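Local coordinates for LPXTG cell wall surface protein (Streptococcus gordonii, PDB 4IGB), which is a cell-wall-anchored surface protein of a Gram-positive coccus, probably an adhesin, represented here by its two N-terminal domains, at residues R223-E235 with T245-G259. Numbering follows the deposited sequence.
With NA (sodium ion), chain M.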
ATOM      1  N   ARG B 223       8.854   3.192   7.266  1.00 15.14           N
ATOM      2  CA  ARG B 223       8.326   4.550   7.246  1.00 16.06           C
ATOM      3  C   ARG B 223       9.359   5.525   6.699  1.00 22.90           C
ATOM      4  O   ARG B 223      10.427   5.723   7.290  1.00 19.62           O
ATOM      5  CB  ARG B 223       7.887   5.005   8.634  1.00 16.83           C
ATOM      6  CG  ARG B 223       7.281   6.403   8.632  1.00 13.23           C
ATOM      7  CD  ARG B 223       7.935   7.305   9.663  1.00 23.00           C
ATOM      8  NE  ARG B 223       9.315   7.623   9.318  1.00 23.40           N
ATOM      9  CZ  ARG B 223      10.126   8.345  10.087  1.00 22.49           C
ATOM     10  NH1 ARG B 223       9.697   8.815  11.249  1.00 19.70           N
ATOM     11  NH2 ARG B 223      11.365   8.601   9.693  1.00 23.25           N
ATOM     12  N   LEU B 224       9.048   6.131   5.563  1.00 17.23           N
ATOM     13  CA  LEU B 224       9.986   7.049   4.944  1.00 16.20           C
ATOM     14  C   LEU B 224       9.561   8.494   5.151  1.00 20.81           C
ATOM     15  O   LEU B 224       8.405   8.834   4.948  1.00 19.46           O
ATOM     16  CB  LEU B 224      10.106   6.765   3.449  1.00 22.93           C
ATOM     17  CG  LEU B 224      10.904   7.845   2.701  1.00 22.63           C
ATOM     18  CD1 LEU B 224      12.392   7.675   2.978  1.00 21.76           C
ATOM     19  CD2 LEU B 224      10.631   7.799   1.208  1.00 19.49           C
ATOM     20  N   MET B 225      10.504   9.333   5.564  1.00 21.00           N
ATOM     21  CA  MET B 225      10.316  10.778   5.580  1.00 19.19           C
ATOM     22  C   MET B 225      11.425  11.439   4.793  1.00 20.29           C
ATOM     23  O   MET B 225      12.512  10.894   4.651  1.00 27.96           O
ATOM     24  CB  MET B 225      10.392  11.335   6.989  1.00 22.48           C
ATOM     25  CG  MET B 225       9.167  11.164   7.827  1.00 22.80           C
ATOM     26  SD  MET B 225       9.450  11.967   9.404  1.00 26.83           S
ATOM     27  CE  MET B 225       7.831  11.750  10.173  1.00 21.04           C
ATOM     28  N   ASN B 226      11.144  12.627   4.294  1.00 27.28           N
ATOM     29  CA  ASN B 226      12.174  13.466   3.707  1.00 22.92           C
ATOM     30  C   ASN B 226      12.754  14.346   4.816  1.00 29.93           C
ATOM     31  O   ASN B 226      12.059  14.680   5.800  1.00 22.37           O
ATOM     32  CB  ASN B 226      11.579  14.294   2.573  1.00 18.94           C
ATOM     33  CG  ASN B 226      12.567  15.295   1.987  1.00 27.67           C
ATOM     34  OD1 ASN B 226      12.667  16.412   2.474  1.00 22.76           O
ATOM     35  ND2 ASN B 226      13.275  14.903   0.926  1.00 17.89           N
ATOM     36  N   ASN B 227      14.035  14.686   4.675  1.00 22.69           N
ATOM     37  CA  ASN B 227      14.742  15.524   5.645  1.00 29.20           C
ATOM     38  C   ASN B 227      13.979  16.771   6.082  1.00 29.88           C
ATOM     39  O   ASN B 227      14.148  17.250   7.207  1.00 24.55           O
ATOM     40  CB  ASN B 227      16.116  15.933   5.099  1.00 24.45           C
ATOM     41  CG  ASN B 227      17.098  14.775   5.072  1.00 36.31           C
ATOM     42  OD1 ASN B 227      17.150  13.964   6.007  1.00 30.75           O
ATOM     43  ND2 ASN B 227      17.888  14.694   4.002  1.00 25.51           N
ATOM     44  N   ALA B 228      13.123  17.284   5.203  1.00 19.88           N
ATOM     45  CA  ALA B 228      12.442  18.549   5.480  1.00 25.65           C
ATOM     46  C   ALA B 228      11.138  18.374   6.250  1.00 27.54           C
ATOM     47  O   ALA B 228      10.438  19.342   6.531  1.00 21.78           O
ATOM     48  CB  ALA B 228      12.202  19.314   4.180  1.00 22.25           C
ATOM     49  N   ASN B 229      10.809  17.137   6.602  1.00 27.05           N
ATOM     50  CA  ASN B 229       9.578  16.882   7.352  1.00 20.96           C
ATOM     51  C   ASN B 229       9.489  17.662   8.668  1.00 27.33           C
ATOM     52  O   ASN B 229      10.453  17.690   9.437  1.00 25.57           O
ATOM     53  CB  ASN B 229       9.439  15.389   7.637  1.00 16.90           C
ATOM     54  CG  ASN B 229       8.065  15.038   8.153  1.00 24.10           C
ATOM     55  OD1 ASN B 229       7.736  15.305   9.305  1.00 23.83           O
ATOM     56  ND2 ASN B 229       7.241  14.463   7.285  1.00 24.40           N
ATOM     57  N   VAL B 230       8.329  18.269   8.928  1.00 19.60           N
ATOM     58  CA  VAL B 230       8.114  19.090  10.115  1.00 16.26           C
ATOM     59  C   VAL B 230       6.952  18.596  10.967  1.00 26.57           C
ATOM     60  O   VAL B 230       6.534  19.271  11.909  1.00 25.79           O
ATOM     61  CB  VAL B 230       7.788  20.555   9.748  1.00 23.96           C
ATOM     62  CG1 VAL B 230       8.912  21.179   8.909  1.00 27.06           C
ATOM     63  CG2 VAL B 230       6.454  20.633   9.017  1.00 24.80           C
ATOM     64  N   LEU B 231       6.418  17.425  10.633  1.00 24.60           N
ATOM     65  CA  LEU B 231       5.308  16.862  11.397  1.00 22.20           C
ATOM     66  C   LEU B 231       5.822  16.391  12.746  1.00 24.51           C
ATOM     67  O   LEU B 231       6.953  15.917  12.854  1.00 19.94           O
ATOM     68  CB  LEU B 231       4.683  15.687  10.643  1.00 19.17           C
ATOM     69  CG  LEU B 231       4.255  15.996   9.206  1.00 23.03           C
ATOM     70  CD1 LEU B 231       3.717  14.749   8.540  1.00 21.37           C
ATOM     71  CD2 LEU B 231       3.239  17.129   9.176  1.00 22.28           C
ATOM     72  N   VAL B 232       5.007  16.532  13.781  1.00 15.58           N
ATOM     73  CA  VAL B 232       5.362  15.912  15.045  1.00 20.18           C
ATOM     74  C   VAL B 232       4.939  14.439  14.983  1.00 27.63           C
ATOM     75  O   VAL B 232       3.791  14.132  14.635  1.00 20.38           O
ATOM     76  CB  VAL B 232       4.689  16.614  16.234  1.00 22.84           C
ATOM     77  CG1 VAL B 232       4.725  15.734  17.476  1.00 25.15           C
ATOM     78  CG2 VAL B 232       5.361  17.957  16.505  1.00 27.87           C
ATOM     79  N   GLN B 233       5.865  13.535  15.289  1.00 17.37           N
ATOM     80  CA  GLN B 233       5.535  12.120  15.350  1.00 19.73           C
ATOM     81  C   GLN B 233       5.337  11.732  16.798  1.00 22.70           C
ATOM     82  O   GLN B 233       6.239  11.840  17.625  1.00 25.61           O
ATOM     83  CB  GLN B 233       6.600  11.235  14.708  1.00 15.76           C
ATOM     84  CG  GLN B 233       6.269   9.747  14.861  1.00 11.63           C
ATOM     85  CD  GLN B 233       7.188   8.855  14.057  1.00 22.57           C
ATOM     86  OE1 GLN B 233       7.577   9.192  12.931  1.00 20.56           O
ATOM     87  NE2 GLN B 233       7.559   7.715  14.636  1.00 14.42           N
ATOM     88  N   GLU B 234       4.141  11.279  17.106  1.00 15.97           N
ATOM     89  CA  GLU B 234       3.784  11.052  18.477  1.00 20.02           C
ATOM     90  C   GLU B 234       3.386   9.603  18.650  1.00 20.43           C
ATOM     91  O   GLU B 234       2.375   9.168  18.112  1.00 20.54           O
ATOM     92  CB  GLU B 234       2.633  11.971  18.835  1.00 22.03           C
ATOM     93  CG  GLU B 234       1.925  11.624  20.106  1.00 34.01           C
ATOM     94  CD  GLU B 234       0.841  12.626  20.405  1.00 48.08           C
ATOM     95  OE1 GLU B 234       1.192  13.794  20.689  1.00 34.73           O
ATOM     96  OE2 GLU B 234      -0.353  12.249  20.318  1.00 54.70           O
ATOM     97  N   GLU B 235       4.182   8.863  19.411  1.00 19.66           N
ATOM     98  CA  GLU B 235       3.937   7.442  19.611  1.00 20.09           C
ATOM     99  C   GLU B 235       3.261   7.150  20.945  1.00 28.65           C
ATOM    100  O   GLU B 235       3.858   7.321  22.018  1.00 19.31           O
ATOM    101  CB  GLU B 235       5.246   6.664  19.493  1.00 18.99           C
ATOM    102  CG  GLU B 235       5.742   6.560  18.062  1.00 26.93           C
ATOM    103  CD  GLU B 235       7.176   6.109  17.960  1.00 29.53           C
ATOM    104  OE1 GLU B 235       7.744   5.663  18.980  1.00 23.08           O
ATOM    105  OE2 GLU B 235       7.738   6.201  16.853  1.00 27.25           O
ATOM    106  N   THR B 245       2.176  20.877  11.942  1.00 24.79           N
ATOM    107  CA  THR B 245       2.823  21.982  12.645  1.00 21.69           C
ATOM    108  C   THR B 245       2.799  23.293  11.860  1.00 34.78           C
ATOM    109  O   THR B 245       2.958  24.363  12.444  1.00 33.58           O
ATOM    110  CB  THR B 245       4.281  21.660  13.041  1.00 24.61           C
ATOM    111  OG1 THR B 245       5.059  21.412  11.861  1.00 27.40           O
ATOM    112  CG2 THR B 245       4.331  20.439  13.947  1.00 24.51           C
ATOM    113  N   GLN B 246       2.600  23.224  10.547  1.00 32.84           N
ATOM    114  CA  GLN B 246       2.631  24.442   9.744  1.00 32.06           C
ATOM    115  C   GLN B 246       1.979  24.280   8.380  1.00 35.46           C
ATOM    116  O   GLN B 246       1.839  23.169   7.870  1.00 32.38           O
ATOM    117  CB  GLN B 246       4.071  24.929   9.572  1.00 31.60           C
ATOM    118  CG  GLN B 246       5.004  23.897   8.947  1.00 34.01           C
ATOM    119  CD  GLN B 246       6.335  24.498   8.514  1.00 49.78           C
ATOM    120  OE1 GLN B 246       7.286  24.595   9.303  1.00 40.52           O
ATOM    121  NE2 GLN B 246       6.410  24.903   7.251  1.00 47.24           N
ATOM    122  N   ILE B 247       1.586  25.407   7.796  1.00 25.37           N
ATOM    123  CA  ILE B 247       1.037  25.436   6.449  1.00 22.73           C
ATOM    124  C   ILE B 247       2.086  24.980   5.449  1.00 24.63           C
ATOM    125  O   ILE B 247       3.258  25.330   5.571  1.00 32.26           O
ATOM    126  CB  ILE B 247       0.599  26.852   6.082  1.00 36.21           C
ATOM    127  CG1 ILE B 247      -0.326  27.402   7.162  1.00 45.02           C
ATOM    128  CG2 ILE B 247      -0.106  26.861   4.736  1.00 32.02           C
ATOM    129  CD1 ILE B 247      -1.648  26.708   7.187  1.00 55.64           C
ATOM    130  N   THR B 248       1.669  24.184   4.474  1.00 24.43           N
ATOM    131  CA  THR B 248       2.542  23.770   3.380  1.00 30.32           C
ATOM    132  C   THR B 248       1.777  23.914   2.082  1.00 35.25           C
ATOM    133  O   THR B 248       0.630  23.481   1.985  1.00 33.40           O
ATOM    134  CB  THR B 248       2.982  22.287   3.499  1.00 28.56           C
ATOM    135  OG1 THR B 248       1.827  21.461   3.707  1.00 21.69           O
ATOM    136  CG2 THR B 248       3.948  22.104   4.658  1.00 23.38           C
ATOM    137  N   GLY B 249       2.408  24.512   1.076  1.00 32.04           N
ATOM    138  CA  GLY B 249       1.764  24.649  -0.213  1.00 29.79           C
ATOM    139  C   GLY B 249       2.580  24.020  -1.319  1.00 27.41           C
ATOM    140  O   GLY B 249       3.811  23.957  -1.238  1.00 26.62           O
ATOM    141  N   GLY B 250       1.893  23.555  -2.357  1.00 28.75           N
ATOM    142  CA  GLY B 250       2.546  22.922  -3.486  1.00 27.65           C
ATOM    143  C   GLY B 250       2.885  21.459  -3.243  1.00 28.33           C
ATOM    144  O   GLY B 250       3.179  21.048  -2.120  1.00 26.79           O
ATOM    145  N   SER B 251       2.863  20.682  -4.315  1.00 24.77           N
ATOM    146  CA  SER B 251       3.131  19.252  -4.267  1.00 27.91           C
ATOM    147  C   SER B 251       4.401  18.870  -3.506  1.00 34.86           C
ATOM    148  O   SER B 251       4.362  18.007  -2.626  1.00 25.35           O
ATOM    149  CB  SER B 251       3.215  18.695  -5.682  1.00 36.32           C
ATOM    150  OG  SER B 251       3.574  17.325  -5.648  1.00 48.55           O
ATOM    151  N   TYR B 252       5.525  19.496  -3.856  1.00 23.24           N
ATOM    152  CA  TYR B 252       6.793  19.182  -3.222  1.00 25.41           C
ATOM    153  C   TYR B 252       6.710  19.265  -1.696  1.00 30.12           C
ATOM    154  O   TYR B 252       7.037  18.314  -0.992  1.00 30.80           O
ATOM    155  CB  TYR B 252       7.924  20.091  -3.731  1.00 25.22           C
ATOM    156  CG  TYR B 252       9.263  19.671  -3.177  1.00 26.01           C
ATOM    157  CD1 TYR B 252      10.059  18.767  -3.858  1.00 29.98           C
ATOM    158  CD2 TYR B 252       9.709  20.138  -1.945  1.00 27.68           C
ATOM    159  CE1 TYR B 252      11.270  18.358  -3.350  1.00 30.56           C
ATOM    160  CE2 TYR B 252      10.918  19.724  -1.421  1.00 27.91           C
ATOM    161  CZ  TYR B 252      11.697  18.836  -2.135  1.00 34.27           C
ATOM    162  OH  TYR B 252      12.905  18.411  -1.632  1.00 30.14           O
ATOM    163  N   ASN B 253       6.276  20.409  -1.185  1.00 24.45           N
ATOM    164  CA  ASN B 253       6.193  20.589   0.246  1.00 17.09           C
ATOM    165  C   ASN B 253       5.146  19.696   0.906  1.00 23.33           C
ATOM    166  O   ASN B 253       5.353  19.198   2.015  1.00 25.10           O
ATOM    167  CB  ASN B 253       5.955  22.065   0.582  1.00 21.22           C
ATOM    168  CG  ASN B 253       7.160  22.928   0.239  1.00 32.24           C
ATOM    169  OD1 ASN B 253       8.260  22.407   0.048  1.00 26.86           O
ATOM    170  ND2 ASN B 253       6.960  24.246   0.162  1.00 24.52           N
ATOM    171  N   GLU B 254       4.024  19.491   0.227  1.00 19.92           N
ATOM    172  CA  GLU B 254       2.949  18.665   0.780  1.00 23.96           C
ATOM    173  C   GLU B 254       3.370  17.212   0.988  1.00 28.04           C
ATOM    174  O   GLU B 254       2.924  16.558   1.935  1.00 23.89           O
ATOM    175  CB  GLU B 254       1.697  18.753  -0.089  1.00 21.23           C
ATOM    176  CG  GLU B 254       1.053  20.134  -0.018  1.00 31.49           C
ATOM    177  CD  GLU B 254      -0.136  20.268  -0.931  1.00 31.80           C
ATOM    178  OE1 GLU B 254      -0.498  19.272  -1.569  1.00 30.01           O
ATOM    179  OE2 GLU B 254      -0.714  21.369  -1.013  1.00 46.46           O
ATOM    180  N   ASN B 255       4.240  16.726   0.114  1.00 20.92           N
ATOM    181  CA  ASN B 255       4.795  15.385   0.231  1.00 25.40           C
ATOM    182  C   ASN B 255       5.986  15.340   1.176  1.00 23.43           C
ATOM    183  O   ASN B 255       6.070  14.477   2.052  1.00 21.60           O
ATOM    184  CB  ASN B 255       5.247  14.887  -1.138  1.00 14.99           C
ATOM    185  CG  ASN B 255       4.101  14.451  -2.006  1.00 24.19           C
ATOM    186  OD1 ASN B 255       3.733  13.271  -2.030  1.00 25.49           O
ATOM    187  ND2 ASN B 255       3.507  15.406  -2.713  1.00 15.44           N
ATOM    188  N   ASN B 256       6.913  16.274   0.988  1.00 21.18           N
ATOM    189  CA  ASN B 256       8.182  16.242   1.715  1.00 17.75           C
ATOM    190  C   ASN B 256       8.173  16.926   3.080  1.00 23.60           C
ATOM    191  O   ASN B 256       8.804  16.444   4.017  1.00 25.06           O
ATOM    192  CB  ASN B 256       9.310  16.782   0.825  1.00 20.87           C
ATOM    193  CG  ASN B 256       9.566  15.890  -0.390  1.00 26.23           C
ATOM    194  OD1 ASN B 256       9.846  14.696  -0.249  1.00 27.90           O
ATOM    195  ND2 ASN B 256       9.438  16.459  -1.588  1.00 25.57           N
ATOM    196  N   VAL B 257       7.468  18.047   3.194  1.00 20.19           N
ATOM    197  CA  VAL B 257       7.413  18.774   4.449  1.00 18.37           C
ATOM    198  C   VAL B 257       6.263  18.316   5.356  1.00 26.20           C
ATOM    199  O   VAL B 257       6.425  18.196   6.581  1.00 22.20           O
ATOM    200  CB  VAL B 257       7.283  20.292   4.212  1.00 22.69           C
ATOM    201  CG1 VAL B 257       6.980  21.005   5.520  1.00 20.55           C
ATOM    202  CG2 VAL B 257       8.565  20.846   3.556  1.00 25.04           C
ATOM    203  N   SER B 258       5.097  18.074   4.765  1.00 18.89           N
ATOM    204  CA  SER B 258       3.930  17.705   5.557  1.00 14.23           C
ATOM    205  C   SER B 258       3.347  16.331   5.178  1.00 21.95           C
ATOM    206  O   SER B 258       2.181  16.064   5.445  1.00 22.93           O
ATOM    207  CB  SER B 258       2.854  18.781   5.440  1.00 15.78           C
ATOM    208  OG  SER B 258       2.405  18.920   4.094  1.00 16.73           O
ATOM    209  N   GLY B 259       4.163  15.461   4.591  1.00 18.77           N
ATOM    210  CA  GLY B 259       3.716  14.125   4.229  1.00 15.33           C
ATOM    211  C   GLY B 259       4.742  13.043   4.514  1.00 21.47           C
ATOM    212  O   GLY B 259       5.835  13.323   5.000  1.00 27.22           O
TER
HETATM  213 NA    NA M 504      -1.880  23.175   2.330  0.72 31.94          NA
HETATM  214  O   HOH W   1       8.500  13.867   4.630  1.00 17.25           O
HETATM  215  O   HOH W   2      13.989  18.400   1.297  1.00 40.20           O
HETATM  216  O   HOH W   3      -2.361  22.808  -0.041  1.00 37.28           O
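Two successive Asx turns shape the connection between strands 220-226 and 232-235, where Val230 meets Val257 of segment 245-259 in the N-terminal domain. Asn226 OD1 accepts from the backbone N of Ala228 (2.9 Å) within a type I turn running from Asn226 to Asn229, and Asn229 OD1 then takes Leu231 N at 2.8 Å. Thus shaped, the loop presents Val230: its N donates to Val257 O at 3.0 Å, nearly straight (163°) and in the carbonyl plane, while its O accepts the hydroxyl of Thr245, OG1 to O 2.6 Å, from above the plane of Val230's own carbonyl group. With CG1 at chi1 -58°, Val230 CG2 sits between backbone N and carbonyl carbon, against both Thr245 OG1 and Val257 CG1 (3.6 Å). Leu231 lays CD1 and CD2 along the backbone of Ser258. Asn226 CB rests on Asn256 OD1 at 3.3 Å, the two amide planes 51° apart; Asn226 ND2 bonds to Thr21 O, Asn256 OD1 to Ile23 N. Thr248 O binds sodium with Asp198 and Asp200. Both backbone polar atoms of Val230 are thus paired across the contact, and water 1, bonded to Asn226 N, Asn229 ND2 and Asn256 O, joins the turn to 245-259.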